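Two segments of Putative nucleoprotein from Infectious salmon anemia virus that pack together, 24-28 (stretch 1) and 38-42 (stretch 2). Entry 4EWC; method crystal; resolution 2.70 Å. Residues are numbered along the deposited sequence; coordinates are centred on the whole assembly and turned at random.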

ATOM      1  N   LEU A  24       9.000 -30.467 -15.001  1.00 82.23           N
ATOM      2  CA  LEU A  24       8.245 -31.638 -15.471  1.00 83.37           C
ATOM      3  C   LEU A  24       9.162 -32.752 -15.975  1.00 84.43           C
ATOM      4  O   LEU A  24       9.961 -32.548 -16.893  1.00 77.70           O
ATOM      5  CB  LEU A  24       7.208 -31.267 -16.540  1.00 84.12           C
ATOM      6  N   VAL A  25       9.017 -33.929 -15.359  1.00 87.57           N
ATOM      7  CA  VAL A  25       9.935 -35.055 -15.525  1.00 84.29           C
ATOM      8  C   VAL A  25       9.187 -36.313 -15.941  1.00 82.26           C
ATOM      9  O   VAL A  25       7.960 -36.350 -15.889  1.00 82.90           O
ATOM     10  CB  VAL A  25      10.701 -35.346 -14.208  1.00 77.67           C
ATOM     11  N   VAL A  26       9.921 -37.348 -16.337  1.00 84.25           N
ATOM     12  CA  VAL A  26       9.298 -38.622 -16.716  1.00 89.89           C
ATOM     13  C   VAL A  26       9.306 -39.625 -15.566  1.00 89.46           C
ATOM     14  O   VAL A  26      10.371 -40.060 -15.115  1.00 89.76           O
ATOM     15  CB  VAL A  26       9.993 -39.266 -17.928  1.00 89.86           C
ATOM     16  N   ARG A  27       8.113 -40.004 -15.114  1.00 87.86           N
ATOM     17  CA  ARG A  27       7.950 -40.886 -13.952  1.00 87.98           C
ATOM     18  C   ARG A  27       7.693 -42.351 -14.312  1.00 83.11           C
ATOM     19  O   ARG A  27       6.689 -42.688 -14.946  1.00 82.33           O
ATOM     20  CB  ARG A  27       6.812 -40.371 -13.075  1.00 86.89           C
ATOM     21  CG  ARG A  27       6.513 -41.215 -11.864  1.00 86.30           C
ATOM     22  CD  ARG A  27       5.368 -40.581 -11.108  1.00 89.21           C
ATOM     23  NE  ARG A  27       5.111 -41.205  -9.815  1.00 92.61           N
ATOM     24  CZ  ARG A  27       4.337 -42.269  -9.646  1.00 90.08           C
ATOM     25  NH1 ARG A  27       3.764 -42.845 -10.694  1.00 86.92           N
ATOM     26  NH2 ARG A  27       4.146 -42.761  -8.431  1.00 89.28           N
ATOM     27  N   ARG A  28       8.604 -43.217 -13.882  1.00 83.20           N
ATOM     28  CA  ARG A  28       8.496 -44.650 -14.147  1.00 86.40           C
ATOM     29  C   ARG A  28       8.153 -45.462 -12.896  1.00 85.86           C
ATOM     30  O   ARG A  28       8.866 -45.420 -11.889  1.00 81.48           O
ATOM     31  CB  ARG A  28       9.790 -45.170 -14.772  1.00 86.61           C
ATOM     32  CG  ARG A  28       9.908 -46.681 -14.818  1.00 87.16           C
ATOM     33  CD  ARG A  28      11.097 -47.065 -15.676  1.00 87.49           C
ATOM     34  NE  ARG A  28      11.974 -48.038 -15.040  1.00 85.69           N
ATOM     35  CZ  ARG A  28      13.098 -47.734 -14.400  1.00 85.69           C
ATOM     36  NH1 ARG A  28      13.493 -46.471 -14.306  1.00 92.35           N
ATOM     37  NH2 ARG A  28      13.832 -48.699 -13.857  1.00 88.25           N
ATOM     38  N   ILE A  38       9.605 -46.211  -7.521  1.00 80.90           N
ATOM     39  CA  ILE A  38       9.431 -45.010  -8.333  1.00 80.46           C
ATOM     40  C   ILE A  38      10.756 -44.437  -8.820  1.00 81.31           C
ATOM     41  O   ILE A  38      11.651 -44.157  -8.032  1.00 81.15           O
ATOM     42  CB  ILE A  38       8.659 -43.933  -7.560  1.00 76.06           C
ATOM     43  CG1 ILE A  38       7.233 -44.414  -7.290  1.00 78.48           C
ATOM     44  CG2 ILE A  38       8.654 -42.635  -8.323  1.00 88.19           C
ATOM     45  CD1 ILE A  38       6.557 -45.009  -8.508  1.00 78.86           C
ATOM     46  N   SER A  39      10.874 -44.277 -10.132  1.00 85.27           N
ATOM     47  CA  SER A  39      12.075 -43.724 -10.743  1.00 87.21           C
ATOM     48  C   SER A  39      11.736 -42.528 -11.633  1.00 86.32           C
ATOM     49  O   SER A  39      10.674 -42.465 -12.248  1.00 83.02           O
ATOM     50  CB  SER A  39      12.798 -44.792 -11.561  1.00 82.52           C
ATOM     51  OG  SER A  39      13.853 -44.218 -12.315  1.00 88.50           O
ATOM     52  N   TYR A  40      12.641 -41.566 -11.689  1.00 87.12           N
ATOM     53  CA  TYR A  40      12.442 -40.420 -12.563  1.00 95.32           C
ATOM     54  C   TYR A  40      13.492 -40.415 -13.671  1.00 93.79           C
ATOM     55  O   TYR A  40      14.570 -39.842 -13.520  1.00 96.45           O
ATOM     56  CB  TYR A  40      12.446 -39.119 -11.757  1.00 93.64           C
ATOM     57  CG  TYR A  40      11.211 -38.947 -10.893  1.00 92.71           C
ATOM     58  CD1 TYR A  40      10.003 -38.552 -11.454  1.00 87.28           C
ATOM     59  CD2 TYR A  40      11.253 -39.180  -9.523  1.00 89.37           C
ATOM     60  CE1 TYR A  40       8.866 -38.389 -10.679  1.00 90.97           C
ATOM     61  CE2 TYR A  40      10.115 -39.020  -8.735  1.00 93.20           C
ATOM     62  CZ  TYR A  40       8.927 -38.622  -9.321  1.00 94.92           C
ATOM     63  OH  TYR A  40       7.795 -38.458  -8.551  1.00 94.12           O
ATOM     64  N   ARG A  41      13.169 -41.077 -14.779  1.00 94.37           N
ATOM     65  CA  ARG A  41      14.128 -41.278 -15.856  1.00 99.09           C
ATOM     66  C   ARG A  41      14.494 -39.958 -16.525  1.00 99.16           C
ATOM     67  O   ARG A  41      13.628 -39.219 -17.002  1.00 94.69           O
ATOM     68  CB  ARG A  41      13.602 -42.286 -16.882  1.00 97.21           C
ATOM     69  N   GLU A  42      15.790 -39.669 -16.534  1.00 99.05           N
ATOM     70  CA  GLU A  42      16.301 -38.423 -17.073  1.00107.25           C
ATOM     71  C   GLU A  42      16.782 -38.629 -18.503  1.00108.75           C
ATOM     72  O   GLU A  42      17.402 -37.747 -19.093  1.00108.04           O
ATOM     73  CB  GLU A  42      17.439 -37.890 -16.196  1.00107.31           C
TER

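Two antiparallel strand segments of the nucleoprotein chain lie side by side with their axes 4.7 Å apart at closest approach and their directions 146° apart, burying 456 Å² between the two stretches, both sides summed. Among the backbone hydrogen bonds, the firmest link is the pair R28 and S39, which exchange two bonds, R28 N to S39 O (2.7 Å, 171° at the hydrogen) and S39 N to R28 O (2.9 Å, 167°). Both are short and nearly straight, so this end of the ladder is well formed. Toward the other end, R41 N reaches V26 O at 3.0 Å, but the angle of 122° makes this bond weak. Between them R27 faces Y40 as a non-hydrogen-bonded pair, and the absence of intervening amide bonds goes with a close approach of R27 CA to Y40 CA, 4.7 Å. Two of the accepting carbonyls also meet alpha carbons in CA–H...O contacts, Y40 CA lying 3.3 Å from V26 O and R27 CA 3.6 Å from S39 O, which supplements the ladder around the R27–Y40 pair. On the face that carries R27 and Y40, R27 is extended, with chi1 to chi3 all t, so its aliphatic part runs beside the tyrosine and its guanidinium reaches I38. R27 CB is 3.7 Å from Y40 CE1, while I38 CD1 sits over one face of the guanidinium, 3.3 Å from R27 NH2. Y40 OH lies near the guanidinium plane, at its edge. The Y40 side chain (chi1 m) carries its ring nearer to stretch 1, where Y40 CD1 comes within 4.3 Å of V25 CB, the last side-chain atom modelled for V25, an apolar contact. A long arginine suits this place because its methylene chain can pack against the aromatic ring while its charged end extends past it; isoleucine, though its CB points sideways, has enough reach for its CD1 to cover the guanidinium. On the face that carries V26, R28, S39 and R41, R28 has the largest area covered by the opposing stretch, 89 Å², and R28 NH1 stands 3.0 Å from S39 OG. The small serine, chi1 t, places its hydroxyl beside this arginine. V26 and R41 are modelled only to CB, so their contribution here is seen mainly through the backbone. Beyond V26 and R41, L24 and E42 make no contact across the stretches.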